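Local coordinates for protein amidase (Bacillus anthracis, PDB 5EWQ) that probably hydrolyses amide bonds to a carboxylate and ammonia, as a member of the serine-dependent amidase signature family, at residues Leu360-Tyr365 against Lys423-Ser428; Lys19-Gln24 against Ser184-Gln189; Ile197-Ser202 against Gly477-Ala482; Val239-Ser244 against Lys492-Ile497; Lys43-Ala48 against Thr68-Phe73. All coordinates share one frame; numbering follows the deposited sequence.

Interaction 1 of 5, residues Leu360-Tyr365 against Lys423-Ser428; sequences LQTLEY and KVVQTS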
# COMPACT_ATOMS: atom_id res chain seq x y z
N LEU A 360 8.51 18.56 3.70
CA LEU A 360 7.30 19.37 3.73
C LEU A 360 7.24 20.40 2.61
O LEU A 360 6.23 20.50 1.91
CB LEU A 360 7.18 20.08 5.08
CG LEU A 360 7.12 19.17 6.31
CD1 LEU A 360 6.87 19.99 7.57
CD2 LEU A 360 6.05 18.10 6.14
N GLN A 361 8.31 21.16 2.43
CA GLN A 361 8.37 22.19 1.39
C GLN A 361 8.27 21.57 0.00
O GLN A 361 7.72 22.19 -0.92
CB GLN A 361 9.65 23.01 1.51
CG GLN A 361 9.72 23.88 2.76
CD GLN A 361 10.98 24.73 2.81
OE1 GLN A 361 11.87 24.59 1.97
NE2 GLN A 361 11.05 25.62 3.79
N THR A 362 8.79 20.36 -0.14
CA THR A 362 8.70 19.62 -1.39
C THR A 362 7.24 19.31 -1.71
O THR A 362 6.83 19.29 -2.87
CB THR A 362 9.51 18.31 -1.33
OG1 THR A 362 10.86 18.60 -0.95
CG2 THR A 362 9.51 17.61 -2.68
N LEU A 363 6.45 19.08 -0.66
CA LEU A 363 5.04 18.77 -0.79
C LEU A 363 4.19 20.03 -0.99
O LEU A 363 3.27 20.04 -1.81
CB LEU A 363 4.54 18.01 0.44
CG LEU A 363 5.05 16.58 0.63
CD1 LEU A 363 4.94 16.17 2.09
CD2 LEU A 363 4.27 15.63 -0.25
N GLU A 364 4.51 21.08 -0.24
CA GLU A 364 3.72 22.31 -0.25
C GLU A 364 3.65 22.95 -1.64
O GLU A 364 2.60 23.45 -2.05
CB GLU A 364 4.29 23.31 0.76
CG GLU A 364 3.58 24.66 0.76
CD GLU A 364 4.09 25.58 1.86
OE1 GLU A 364 4.17 26.80 1.62
OE2 GLU A 364 4.40 25.08 2.96
N TYR A 365 4.77 22.93 -2.35
CA TYR A 365 4.82 23.53 -3.68
C TYR A 365 4.25 22.60 -4.75
O TYR A 365 3.47 23.03 -5.61
CB TYR A 365 6.26 23.90 -4.05
CG TYR A 365 6.44 24.30 -5.50
CD1 TYR A 365 6.17 25.60 -5.91
CD2 TYR A 365 6.87 23.39 -6.45
CE1 TYR A 365 6.32 25.97 -7.24
CE2 TYR A 365 7.02 23.75 -7.77
CZ TYR A 365 6.75 25.04 -8.16
OH TYR A 365 6.91 25.40 -9.48
N LYS A 423 15.79 23.35 -6.25
CA LYS A 423 17.06 23.43 -5.54
C LYS A 423 17.02 22.60 -4.26
O LYS A 423 18.00 21.94 -3.91
CB LYS A 423 17.40 24.88 -5.21
N VAL A 424 15.89 22.64 -3.57
CA VAL A 424 15.70 21.87 -2.35
C VAL A 424 15.67 20.37 -2.64
O VAL A 424 16.30 19.58 -1.93
CB VAL A 424 14.40 22.28 -1.62
CG1 VAL A 424 13.97 21.21 -0.63
CG2 VAL A 424 14.60 23.62 -0.91
N VAL A 425 14.96 19.99 -3.70
CA VAL A 425 14.89 18.60 -4.13
C VAL A 425 16.27 18.07 -4.49
O VAL A 425 16.62 16.93 -4.16
CB VAL A 425 13.95 18.43 -5.34
CG1 VAL A 425 13.95 17.00 -5.83
CG2 VAL A 425 12.53 18.87 -4.97
N GLN A 426 17.07 18.90 -5.15
CA GLN A 426 18.42 18.54 -5.55
C GLN A 426 19.30 18.23 -4.34
O GLN A 426 19.94 17.18 -4.28
CB GLN A 426 19.05 19.66 -6.38
CG GLN A 426 20.54 19.47 -6.67
CD GLN A 426 20.81 18.36 -7.67
OE1 GLN A 426 19.89 17.84 -8.31
NE2 GLN A 426 22.08 17.99 -7.81
N THR A 427 19.33 19.15 -3.38
CA THR A 427 20.16 18.99 -2.19
C THR A 427 19.68 17.84 -1.31
O THR A 427 20.49 17.17 -0.67
CB THR A 427 20.19 20.28 -1.35
OG1 THR A 427 18.86 20.62 -0.95
CG2 THR A 427 20.78 21.43 -2.16
N SER A 428 18.37 17.61 -1.30
CA SER A 428 17.79 16.56 -0.47
C SER A 428 18.16 15.17 -0.98
O SER A 428 18.50 14.29 -0.20
CB SER A 428 16.27 16.71 -0.41
OG SER A 428 15.90 17.95 0.17
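Thr362 and Val425 mark the closest backbone approach of the two helices, their CA atoms 6.8 Å apart. The axes of 360-365 and 423-428 pass 10.1 Å from each other and run roughly antiparallel, their N-to-C directions 146° apart. Four side chains bridge the gap without any hydrogen bond between the segments. Thr362 faces both valines: its methyl CG2 meets Val425 CG2 at 4.0 Å, while OG1 faces Val424 CG1 at 4.1 Å. Its chi1 of -54° turns OG1 to the backbone N side and CG2 to the carbonyl side, which presents one branch to each valine. The extended Gln361 chain crosses Val424 at about a right angle and lays Gln361 OE1 beside Val424 CG2 at 4.1 Å, at the more exposed border of the contact. Behind Val424, its carbonyl O takes hydrogen bonds from Ser428 OG at 2.7 Å and from Thr427 OG1 at 2.9 Å, as well as the regular helical bond from Ser428 N. Ser428 OG also receives a bond from the backbone N of Asp358, whose carboxylate in turn accepts from Thr362 N, so this residue links both helices polarly. Phe421, one turn back on helix 418-437, adds to the cover over Thr362. The arrangement is a sparse antiparallel helix pair, joining the start of helix 360-377 to the first half of helix 418-437 at the periphery of the amidase fold.

Interaction 2 of 5, residues Lys19-Gln24 against Ser184-Gln189; sequences KERVLQ and SGKKGQ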
# COMPACT_ATOMS: atom_id res chain seq x y z
N LYS A 19 -22.72 3.82 3.16
CA LYS A 19 -22.51 2.39 3.35
C LYS A 19 -23.04 1.58 2.17
O LYS A 19 -22.51 0.51 1.85
CB LYS A 19 -23.18 1.93 4.65
CG LYS A 19 -22.82 0.51 5.05
CD LYS A 19 -22.24 0.47 6.46
CE LYS A 19 -23.26 0.91 7.49
NZ LYS A 19 -22.73 0.78 8.88
N GLU A 20 -24.07 2.09 1.51
CA GLU A 20 -24.69 1.39 0.39
C GLU A 20 -23.85 1.45 -0.88
O GLU A 20 -24.17 0.80 -1.88
CB GLU A 20 -26.09 1.95 0.11
CG GLU A 20 -27.09 1.68 1.23
CD GLU A 20 -27.34 0.20 1.44
OE1 GLU A 20 -27.30 -0.57 0.46
OE2 GLU A 20 -27.58 -0.20 2.60
N ARG A 21 -22.77 2.22 -0.84
CA ARG A 21 -21.84 2.30 -1.95
C ARG A 21 -21.12 0.97 -2.15
O ARG A 21 -20.76 0.60 -3.27
CB ARG A 21 -20.83 3.43 -1.72
CG ARG A 21 -19.72 3.52 -2.76
CD ARG A 21 -18.74 4.63 -2.42
NE ARG A 21 -19.31 5.96 -2.62
CZ ARG A 21 -19.19 6.66 -3.74
NH1 ARG A 21 -18.51 6.15 -4.77
NH2 ARG A 21 -19.74 7.86 -3.84
N VAL A 22 -20.91 0.26 -1.05
CA VAL A 22 -20.19 -1.01 -1.06
C VAL A 22 -21.15 -2.20 -1.00
O VAL A 22 -20.96 -3.19 -1.71
CB VAL A 22 -19.20 -1.09 0.12
CG1 VAL A 22 -18.57 -2.48 0.20
CG2 VAL A 22 -18.13 -0.02 -0.02
N LEU A 23 -22.18 -2.09 -0.18
CA LEU A 23 -23.12 -3.19 0.05
C LEU A 23 -23.94 -3.55 -1.19
O LEU A 23 -24.11 -4.73 -1.50
CB LEU A 23 -24.06 -2.85 1.21
CG LEU A 23 -23.42 -2.77 2.59
CD1 LEU A 23 -24.47 -2.44 3.64
CD2 LEU A 23 -22.72 -4.08 2.92
N GLN A 24 -24.44 -2.54 -1.89
CA GLN A 24 -25.29 -2.76 -3.06
C GLN A 24 -24.58 -3.48 -4.21
O GLN A 24 -25.17 -4.37 -4.83
CB GLN A 24 -25.89 -1.44 -3.54
CG GLN A 24 -27.08 -0.97 -2.72
CD GLN A 24 -27.64 0.35 -3.20
OE1 GLN A 24 -27.07 1.00 -4.08
NE2 GLN A 24 -28.77 0.76 -2.63
N SER A 184 -11.20 9.36 5.61
CA SER A 184 -11.46 9.98 4.32
C SER A 184 -12.87 10.54 4.30
O SER A 184 -13.80 9.93 4.84
CB SER A 184 -11.27 8.98 3.17
OG SER A 184 -12.34 8.06 3.14
N GLY A 185 -13.04 11.70 3.67
CA GLY A 185 -14.35 12.32 3.57
C GLY A 185 -15.29 11.56 2.66
O GLY A 185 -16.50 11.80 2.65
N LYS A 186 -14.73 10.63 1.90
CA LYS A 186 -15.50 9.84 0.94
C LYS A 186 -16.23 8.67 1.60
O LYS A 186 -17.43 8.49 1.40
CB LYS A 186 -14.59 9.33 -0.17
CG LYS A 186 -15.29 8.45 -1.20
CD LYS A 186 -14.29 7.85 -2.17
CE LYS A 186 -14.98 7.01 -3.23
NZ LYS A 186 -14.00 6.41 -4.17
N LYS A 187 -15.49 7.89 2.38
CA LYS A 187 -16.05 6.67 2.96
C LYS A 187 -16.13 6.74 4.49
O LYS A 187 -17.05 6.20 5.09
CB LYS A 187 -15.23 5.45 2.54
CG LYS A 187 -15.92 4.13 2.80
CD LYS A 187 -17.23 4.05 2.04
CE LYS A 187 -18.00 2.78 2.40
NZ LYS A 187 -18.40 2.76 3.83
N GLY A 188 -15.15 7.40 5.11
CA GLY A 188 -15.13 7.53 6.55
C GLY A 188 -13.83 7.04 7.17
O GLY A 188 -12.78 7.05 6.52
N GLN A 189 -13.91 6.61 8.42
CA GLN A 189 -12.72 6.21 9.17
C GLN A 189 -12.37 4.73 9.00
O GLN A 189 -13.23 3.86 9.15
CB GLN A 189 -12.90 6.52 10.66
CG GLN A 189 -11.76 6.05 11.54
CD GLN A 189 -10.47 6.79 11.25
OE1 GLN A 189 -10.40 8.01 11.35
NE2 GLN A 189 -9.43 6.04 10.89
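Aliphatic contact comes first: Val22 CG2 touches Lys187 CE at 3.7 Å, the two side chains crossing at about a right angle. Bends at chi2 (60°) and chi4 (64°) swing the Lys187 chain toward 19-24, and Lys187 NZ comes to 4.2 Å from Lys19 CA. Beside this pair, the fully extended Lys186 chain places CE over one face of the Arg21 guanidinium, off toward its rim and 3.9 Å from NH1. The loop carrying both lysines belongs to a tiny hairpin of strands 183-184 and 188-189, in which Ser184 N donates to Gly188 O at 2.9 Å. An ST motif braces its turn: Ser184 OG accepts from Lys187 N at 3.2 Å, with an N-H...O angle of 164°. The charged ends find their partners elsewhere. Arg21 NH1 and Lys186 NZ lie 4.6 Å apart, and acids on several sides would be expected to offset this closeness: Asp18, Asp142 and Glu90 form salt bridges to the guanidinium, and Asp123 to Lys186 NZ. Lys187 NZ, buried with the rest of its residue, instead donates to the amide oxygens of Gln80 and Asn86. Strand 88-91 packs on the same side chains, Thr89 touching both lysines and Ile91 touching Val22.

Interaction 3 of 5, residues Ile197-Ser202 against Gly477-Ala482; sequences IMFDTS and GEPVGA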
# COMPACT_ATOMS: atom_id res chain seq x y z
N ILE A 197 -10.34 1.45 16.98
CA ILE A 197 -10.24 2.61 17.88
C ILE A 197 -9.00 2.55 18.77
O ILE A 197 -8.25 3.53 18.87
CB ILE A 197 -11.49 2.75 18.77
CG1 ILE A 197 -12.76 2.83 17.91
CG2 ILE A 197 -11.38 3.97 19.66
CD1 ILE A 197 -12.78 4.01 16.96
N MSE A 198 -8.78 1.40 19.41
CA MSE A 198 -7.62 1.20 20.28
C MSE A 198 -6.31 1.42 19.54
O MSE A 198 -5.43 2.15 20.02
CB MSE A 198 -7.65 -0.22 20.87
CG MSE A 198 -6.70 -0.43 22.03
SE MSE A 198 -6.52 -2.31 22.50
CE MSE A 198 -8.39 -2.84 22.37
N PHE A 199 -6.18 0.81 18.37
CA PHE A 199 -4.97 0.94 17.57
C PHE A 199 -5.23 1.76 16.31
O PHE A 199 -6.21 1.53 15.60
CB PHE A 199 -4.43 -0.44 17.17
CG PHE A 199 -4.12 -1.33 18.34
CD1 PHE A 199 -3.66 -0.80 19.54
CD2 PHE A 199 -4.31 -2.70 18.25
CE1 PHE A 199 -3.39 -1.62 20.62
CE2 PHE A 199 -4.03 -3.53 19.32
CZ PHE A 199 -3.57 -2.99 20.51
N ASP A 200 -4.35 2.72 16.04
CA ASP A 200 -4.43 3.49 14.80
C ASP A 200 -4.15 2.58 13.61
O ASP A 200 -3.58 1.50 13.77
CB ASP A 200 -3.45 4.66 14.82
CG ASP A 200 -4.12 5.98 15.17
OD1 ASP A 200 -4.69 6.62 14.26
OD2 ASP A 200 -4.09 6.37 16.36
N THR A 201 -4.56 3.02 12.43
CA THR A 201 -4.33 2.24 11.21
C THR A 201 -3.08 2.69 10.49
O THR A 201 -2.57 1.99 9.61
CB THR A 201 -5.52 2.36 10.24
OG1 THR A 201 -5.69 3.73 9.87
CG2 THR A 201 -6.79 1.85 10.89
N SER A 202 -2.59 3.87 10.88
CA SER A 202 -1.53 4.57 10.15
C SER A 202 -2.00 4.89 8.73
O SER A 202 -3.13 4.58 8.36
CB SER A 202 -0.23 3.76 10.13
OG SER A 202 0.77 4.44 9.38
N GLY A 477 -0.46 -5.81 22.34
CA GLY A 477 -1.02 -6.50 21.18
C GLY A 477 -1.01 -5.65 19.93
O GLY A 477 -1.48 -6.08 18.88
N GLU A 478 -0.47 -4.44 20.04
CA GLU A 478 -0.37 -3.54 18.90
C GLU A 478 0.73 -4.02 17.95
O GLU A 478 1.87 -4.23 18.36
CB GLU A 478 -0.09 -2.11 19.35
CG GLU A 478 -0.07 -1.10 18.22
CD GLU A 478 -0.18 0.33 18.72
OE1 GLU A 478 -0.33 0.53 19.94
OE2 GLU A 478 -0.12 1.26 17.88
N PRO A 479 0.37 -4.20 16.67
CA PRO A 479 1.28 -4.71 15.64
C PRO A 479 2.54 -3.87 15.46
O PRO A 479 2.47 -2.64 15.41
CB PRO A 479 0.42 -4.68 14.37
CG PRO A 479 -0.98 -4.76 14.86
CD PRO A 479 -0.98 -3.98 16.14
N VAL A 480 3.68 -4.54 15.37
CA VAL A 480 4.95 -3.88 15.10
C VAL A 480 5.65 -4.58 13.94
O VAL A 480 5.86 -5.79 13.97
CB VAL A 480 5.88 -3.88 16.34
CG1 VAL A 480 7.28 -3.44 15.95
CG2 VAL A 480 5.30 -2.99 17.43
N GLY A 481 6.02 -3.81 12.92
CA GLY A 481 6.66 -4.38 11.75
C GLY A 481 8.12 -4.00 11.62
O GLY A 481 8.58 -3.03 12.21
N ALA A 482 8.86 -4.80 10.86
CA ALA A 482 10.25 -4.52 10.57
C ALA A 482 10.41 -4.14 9.10
O ALA A 482 10.23 -4.97 8.22
CB ALA A 482 11.13 -5.72 10.91
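The Phe199 ring has a neighbour on each side: Glu478 CB lies over one face and CB of the adjoining selenomethionine Met198 over the opposite face, each offset toward the rim. The Glu478 contact is a CH-pi interaction, with CB 3.8 Å from the centroid of the Phe199 ring and 19° off the ring normal. Farther out, the carboxylate continues along the same ring, its plane turned 26° from that of the phenyl group and Glu478 OE1 3.6 Å from Phe199 CD1. Gly477 O and Pro479 CD approach obliquely, the first 3.6 Å from Phe199 CE2 and the second 4.1 Å from Phe199 CD2. The backbone joins in as well, Glu478 N lying 3.5 Å from Phe199 CZ. An extended chain explains the long overlap: with CG of Glu478 anti to its own backbone N (chi1 -176°), CB, CG and the acid group slide past Phe199 in the opposite direction and stay beside it. No hydrogen bond joins the two segments. The carboxylate is held from outside, where Gln235 at the end of helix 230-235 donates to Glu478 OE2, which would limit the movement of the acid group over the ring. Pro479 also packs against Tyr194 and Tyr473. Gly477 and Glu478 belong to the turn of the beta hairpin formed by strands 466-473 and 479-485 of the central sheet. Phe199 thus packs the loop 197-202 against this hairpin end, and Ser202 of that loop leads directly into the glycine- and serine-rich run characteristic of the amidase signature family.

Interaction 4 of 5, residues Val239-Ser244 against Lys492-Ile497; sequences VGLRPS and KELFNI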
# COMPACT_ATOMS: atom_id res chain seq x y z
N VAL A 239 2.68 -7.30 4.82
CA VAL A 239 3.86 -6.98 4.02
C VAL A 239 3.59 -5.83 3.06
O VAL A 239 2.57 -5.82 2.37
CB VAL A 239 4.35 -8.21 3.23
CG1 VAL A 239 5.56 -7.85 2.37
CG2 VAL A 239 4.68 -9.36 4.17
N GLY A 240 4.50 -4.86 3.03
CA GLY A 240 4.38 -3.72 2.14
C GLY A 240 5.71 -3.34 1.52
O GLY A 240 6.72 -3.26 2.21
N LEU A 241 5.70 -3.09 0.22
CA LEU A 241 6.93 -2.73 -0.49
C LEU A 241 6.83 -1.38 -1.19
O LEU A 241 5.88 -1.12 -1.92
CB LEU A 241 7.28 -3.81 -1.53
CG LEU A 241 8.43 -3.44 -2.48
CD1 LEU A 241 9.78 -3.76 -1.86
CD2 LEU A 241 8.27 -4.12 -3.83
N ARG A 242 7.83 -0.53 -0.96
CA ARG A 242 8.00 0.68 -1.75
C ARG A 242 9.08 0.43 -2.79
O ARG A 242 10.24 0.22 -2.44
CB ARG A 242 8.37 1.88 -0.88
CG ARG A 242 8.77 3.11 -1.69
CD ARG A 242 9.41 4.18 -0.82
NE ARG A 242 9.94 5.28 -1.62
CZ ARG A 242 9.27 6.39 -1.90
NH1 ARG A 242 8.04 6.56 -1.44
NH2 ARG A 242 9.83 7.34 -2.64
N PRO A 243 8.71 0.45 -4.08
CA PRO A 243 9.68 0.19 -5.14
C PRO A 243 10.63 1.36 -5.36
O PRO A 243 10.41 2.44 -4.80
CB PRO A 243 8.80 -0.04 -6.37
CG PRO A 243 7.59 0.78 -6.10
CD PRO A 243 7.36 0.70 -4.61
N SER A 244 11.67 1.15 -6.16
CA SER A 244 12.59 2.23 -6.49
C SER A 244 11.89 3.26 -7.36
O SER A 244 11.07 2.92 -8.21
CB SER A 244 13.83 1.68 -7.22
OG SER A 244 14.47 0.68 -6.44
N LYS A 492 15.03 -7.24 -5.97
CA LYS A 492 15.30 -8.67 -6.03
C LYS A 492 15.98 -9.16 -4.76
O LYS A 492 15.65 -10.23 -4.25
CB LYS A 492 16.17 -9.00 -7.25
N GLU A 493 16.91 -8.37 -4.25
CA GLU A 493 17.64 -8.73 -3.04
C GLU A 493 16.80 -8.48 -1.80
O GLU A 493 16.91 -9.19 -0.80
CB GLU A 493 18.96 -7.97 -2.95
CG GLU A 493 19.89 -8.45 -1.85
CD GLU A 493 21.21 -7.70 -1.82
OE1 GLU A 493 22.13 -8.16 -1.11
OE2 GLU A 493 21.32 -6.67 -2.51
N LEU A 494 15.95 -7.45 -1.86
CA LEU A 494 15.08 -7.11 -0.74
C LEU A 494 14.07 -8.22 -0.45
O LEU A 494 13.90 -8.62 0.70
CB LEU A 494 14.34 -5.80 -1.00
CG LEU A 494 14.84 -4.58 -0.22
CD1 LEU A 494 13.83 -3.45 -0.29
CD2 LEU A 494 15.14 -4.95 1.22
N PHE A 495 13.41 -8.70 -1.50
CA PHE A 495 12.44 -9.78 -1.35
C PHE A 495 13.11 -11.05 -0.82
O PHE A 495 12.54 -11.74 0.02
CB PHE A 495 11.76 -10.08 -2.69
CG PHE A 495 10.58 -9.20 -2.97
CD1 PHE A 495 9.43 -9.28 -2.19
CD2 PHE A 495 10.60 -8.30 -4.02
CE1 PHE A 495 8.34 -8.48 -2.45
CE2 PHE A 495 9.51 -7.49 -4.29
CZ PHE A 495 8.38 -7.58 -3.50
N ASN A 496 14.31 -11.33 -1.30
CA ASN A 496 15.06 -12.50 -0.85
C ASN A 496 15.43 -12.37 0.63
O ASN A 496 15.34 -13.34 1.38
CB ASN A 496 16.32 -12.68 -1.70
CG ASN A 496 16.95 -14.04 -1.52
OD1 ASN A 496 16.29 -15.00 -1.12
ND2 ASN A 496 18.24 -14.14 -1.81
N ILE A 497 15.83 -11.17 1.03
CA ILE A 497 16.13 -10.88 2.42
C ILE A 497 14.86 -10.91 3.27
O ILE A 497 14.83 -11.50 4.35
CB ILE A 497 16.83 -9.51 2.57
CG1 ILE A 497 18.28 -9.61 2.11
CG2 ILE A 497 16.76 -9.02 4.01
CD1 ILE A 497 19.04 -8.30 2.21
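Leu241 is turned with CG trans to the backbone N (chi1 171°), and a chi2 of 85° then directs CD2 at the ring of Phe495. The aromatic residue answers with chi1 -85°, which places its CG on the far side from the carbonyl carbon and reaches the ring back from the helix toward the strand. CD2 of Leu241 approaches the ring obliquely, 3.5 Å from Phe495 CZ and 3.6 Å from Phe495 CE2; the two side chains cross at about a right angle. The other leucine branch serves a second partner: Leu241 CD1 lies 4.4 Å from Leu494 CD1, a looser methyl-to-methyl contact. All three residues are buried, and the contact across the segments is wholly apolar. Main chains remain well apart, 9.0 Å between the CA atoms of Leu241 and Phe495. Just past the strand, Ser244 N donates to the carboxylate of Glu491 at the start of the helix, adding a polar tie at this end. Helix 491-503 thus covers one face of the central sheet, with helix 270-280 beside it supplying Val270 and Ala274 to Phe495 and Phe277 to Leu241, while Phe484 of strand 479-485 touches Leu494.

Interaction 5 of 5, residues Lys43-Ala48 against Thr68-Phe73; sequences KEVVNA and TSIYLF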
# COMPACT_ATOMS: atom_id res chain seq x y z
N LYS A 43 -13.17 -21.00 5.18
CA LYS A 43 -12.20 -21.48 6.16
C LYS A 43 -10.94 -22.01 5.49
O LYS A 43 -9.88 -22.11 6.12
CB LYS A 43 -12.82 -22.57 7.04
CG LYS A 43 -14.04 -22.12 7.83
CD LYS A 43 -14.59 -23.24 8.68
N GLU A 44 -11.04 -22.34 4.21
CA GLU A 44 -9.92 -22.90 3.47
C GLU A 44 -9.18 -21.82 2.69
O GLU A 44 -8.05 -22.02 2.24
CB GLU A 44 -10.41 -24.00 2.51
CG GLU A 44 -9.36 -25.04 2.17
CD GLU A 44 -9.18 -26.08 3.27
OE1 GLU A 44 -10.00 -26.09 4.21
OE2 GLU A 44 -8.23 -26.88 3.19
N VAL A 45 -9.82 -20.67 2.52
CA VAL A 45 -9.25 -19.57 1.75
C VAL A 45 -8.53 -18.55 2.63
O VAL A 45 -7.46 -18.05 2.28
CB VAL A 45 -10.35 -18.85 0.92
CG1 VAL A 45 -9.90 -17.46 0.49
CG2 VAL A 45 -10.72 -19.69 -0.29
N VAL A 46 -9.11 -18.26 3.79
CA VAL A 46 -8.54 -17.30 4.73
C VAL A 46 -7.11 -17.66 5.13
O VAL A 46 -6.82 -18.81 5.47
CB VAL A 46 -9.41 -17.18 6.01
CG1 VAL A 46 -8.68 -16.42 7.10
CG2 VAL A 46 -10.74 -16.52 5.68
N ASN A 47 -6.22 -16.67 5.04
CA ASN A 47 -4.81 -16.79 5.41
C ASN A 47 -4.03 -17.73 4.50
O ASN A 47 -2.92 -18.14 4.82
CB ASN A 47 -4.68 -17.24 6.87
CG ASN A 47 -3.33 -16.89 7.47
OD1 ASN A 47 -2.71 -15.90 7.09
ND2 ASN A 47 -2.86 -17.71 8.41
N ALA A 48 -4.61 -18.07 3.35
CA ALA A 48 -3.92 -18.89 2.37
C ALA A 48 -3.21 -18.02 1.34
O ALA A 48 -3.75 -17.01 0.90
CB ALA A 48 -4.89 -19.84 1.68
N THR A 68 -14.03 -15.01 -5.33
CA THR A 68 -14.52 -13.64 -5.32
C THR A 68 -15.73 -13.51 -4.40
O THR A 68 -15.89 -12.51 -3.70
CB THR A 68 -14.90 -13.17 -6.74
OG1 THR A 68 -13.77 -13.30 -7.61
CG2 THR A 68 -15.36 -11.72 -6.73
N SER A 69 -16.58 -14.54 -4.40
CA SER A 69 -17.79 -14.55 -3.58
C SER A 69 -17.46 -14.47 -2.09
O SER A 69 -18.14 -13.78 -1.33
CB SER A 69 -18.62 -15.80 -3.86
OG SER A 69 -17.95 -16.97 -3.43
N ILE A 70 -16.43 -15.20 -1.67
CA ILE A 70 -16.02 -15.22 -0.27
C ILE A 70 -15.57 -13.84 0.20
O ILE A 70 -15.99 -13.37 1.25
CB ILE A 70 -14.87 -16.23 -0.04
CG1 ILE A 70 -15.34 -17.65 -0.37
CG2 ILE A 70 -14.38 -16.16 1.39
CD1 ILE A 70 -14.25 -18.69 -0.23
N TYR A 71 -14.73 -13.20 -0.60
CA TYR A 71 -14.22 -11.87 -0.27
C TYR A 71 -15.34 -10.84 -0.17
O TYR A 71 -15.40 -10.07 0.79
CB TYR A 71 -13.19 -11.43 -1.30
CG TYR A 71 -11.88 -12.19 -1.21
CD1 TYR A 71 -11.30 -12.46 0.02
CD2 TYR A 71 -11.25 -12.66 -2.35
CE1 TYR A 71 -10.12 -13.15 0.12
CE2 TYR A 71 -10.06 -13.36 -2.26
CZ TYR A 71 -9.50 -13.60 -1.03
OH TYR A 71 -8.31 -14.30 -0.93
N LEU A 72 -16.23 -10.84 -1.16
CA LEU A 72 -17.38 -9.94 -1.15
C LEU A 72 -18.26 -10.19 0.06
O LEU A 72 -18.80 -9.25 0.65
CB LEU A 72 -18.20 -10.10 -2.44
CG LEU A 72 -17.51 -9.72 -3.75
CD1 LEU A 72 -18.44 -9.95 -4.93
CD2 LEU A 72 -17.04 -8.27 -3.71
N PHE A 73 -18.41 -11.45 0.43
CA PHE A 73 -19.20 -11.83 1.59
C PHE A 73 -18.55 -11.35 2.88
O PHE A 73 -19.23 -10.90 3.80
CB PHE A 73 -19.40 -13.35 1.63
CG PHE A 73 -20.19 -13.83 2.82
CD1 PHE A 73 -21.54 -13.55 2.92
CD2 PHE A 73 -19.58 -14.56 3.82
CE1 PHE A 73 -22.27 -13.99 4.01
CE2 PHE A 73 -20.31 -15.01 4.91
CZ PHE A 73 -21.65 -14.72 5.00
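Val45 spreads its two methyls over neighbouring residues of the facing helix, one to Ile70 and one to Tyr71. The first is an oblique crossing: Val45 CG2 meets Ile70 CD1, the far methyl of its chain, at 3.7 Å, and CB of Val45 follows at 4.1 Å from the same CD1. Ile70 reaches that far because its chain is straight beyond CG1, with chi2 177°. Toward Tyr71 the valine approaches at the phenol end of the ring, obliquely, with Val45 CG1 3.8 Å from Tyr71 OH and 4.2 Å from Tyr71 CZ. A chi1 of 161° turns CG1 of Val45 toward Tyr71 and CG2 toward Ile70. Val45 is the last helical residue of 35-45 and also the first of a type II beta turn to Ala48, closed by Ala48 N to Val45 O at 3.0 Å. The chain therefore reverses right beside the contact on its way to helix 50-58, and that next helix returns Leu53 and Met56 onto Val45, so helices 35-45 and 50-58, joined by the turn, both pack against helix 64-79. Leu53 also touches Tyr71, whose ring is further flanked by Pro218 and by Leu163 of strand 161-166. Asn47, at the turn's corner, is tied by hydrogen bonds to Asp215 and Arg508.

From the N terminus, 19-24 opens interaction 2, and before its partner arrives 43-48 and 68-73 close the short loop of interaction 5 within it, tying helix 35-45 to helix 64-79. Residues 184-189 then complete interaction 2, joining helix 20-28 to the small hairpin 183-189. The later contacts form a second group. Residues 197-202 open interaction 3 and 239-244 open interaction 4; interaction 1 opens and closes inside both, its helices forming an outlying part about 26 Å, centre to centre, from interaction 4. Interaction 3 closes at 477-482 and interaction 4 at 492-497, so these two cross. Both reach the central sheet, one at a hairpin end and the other on a face.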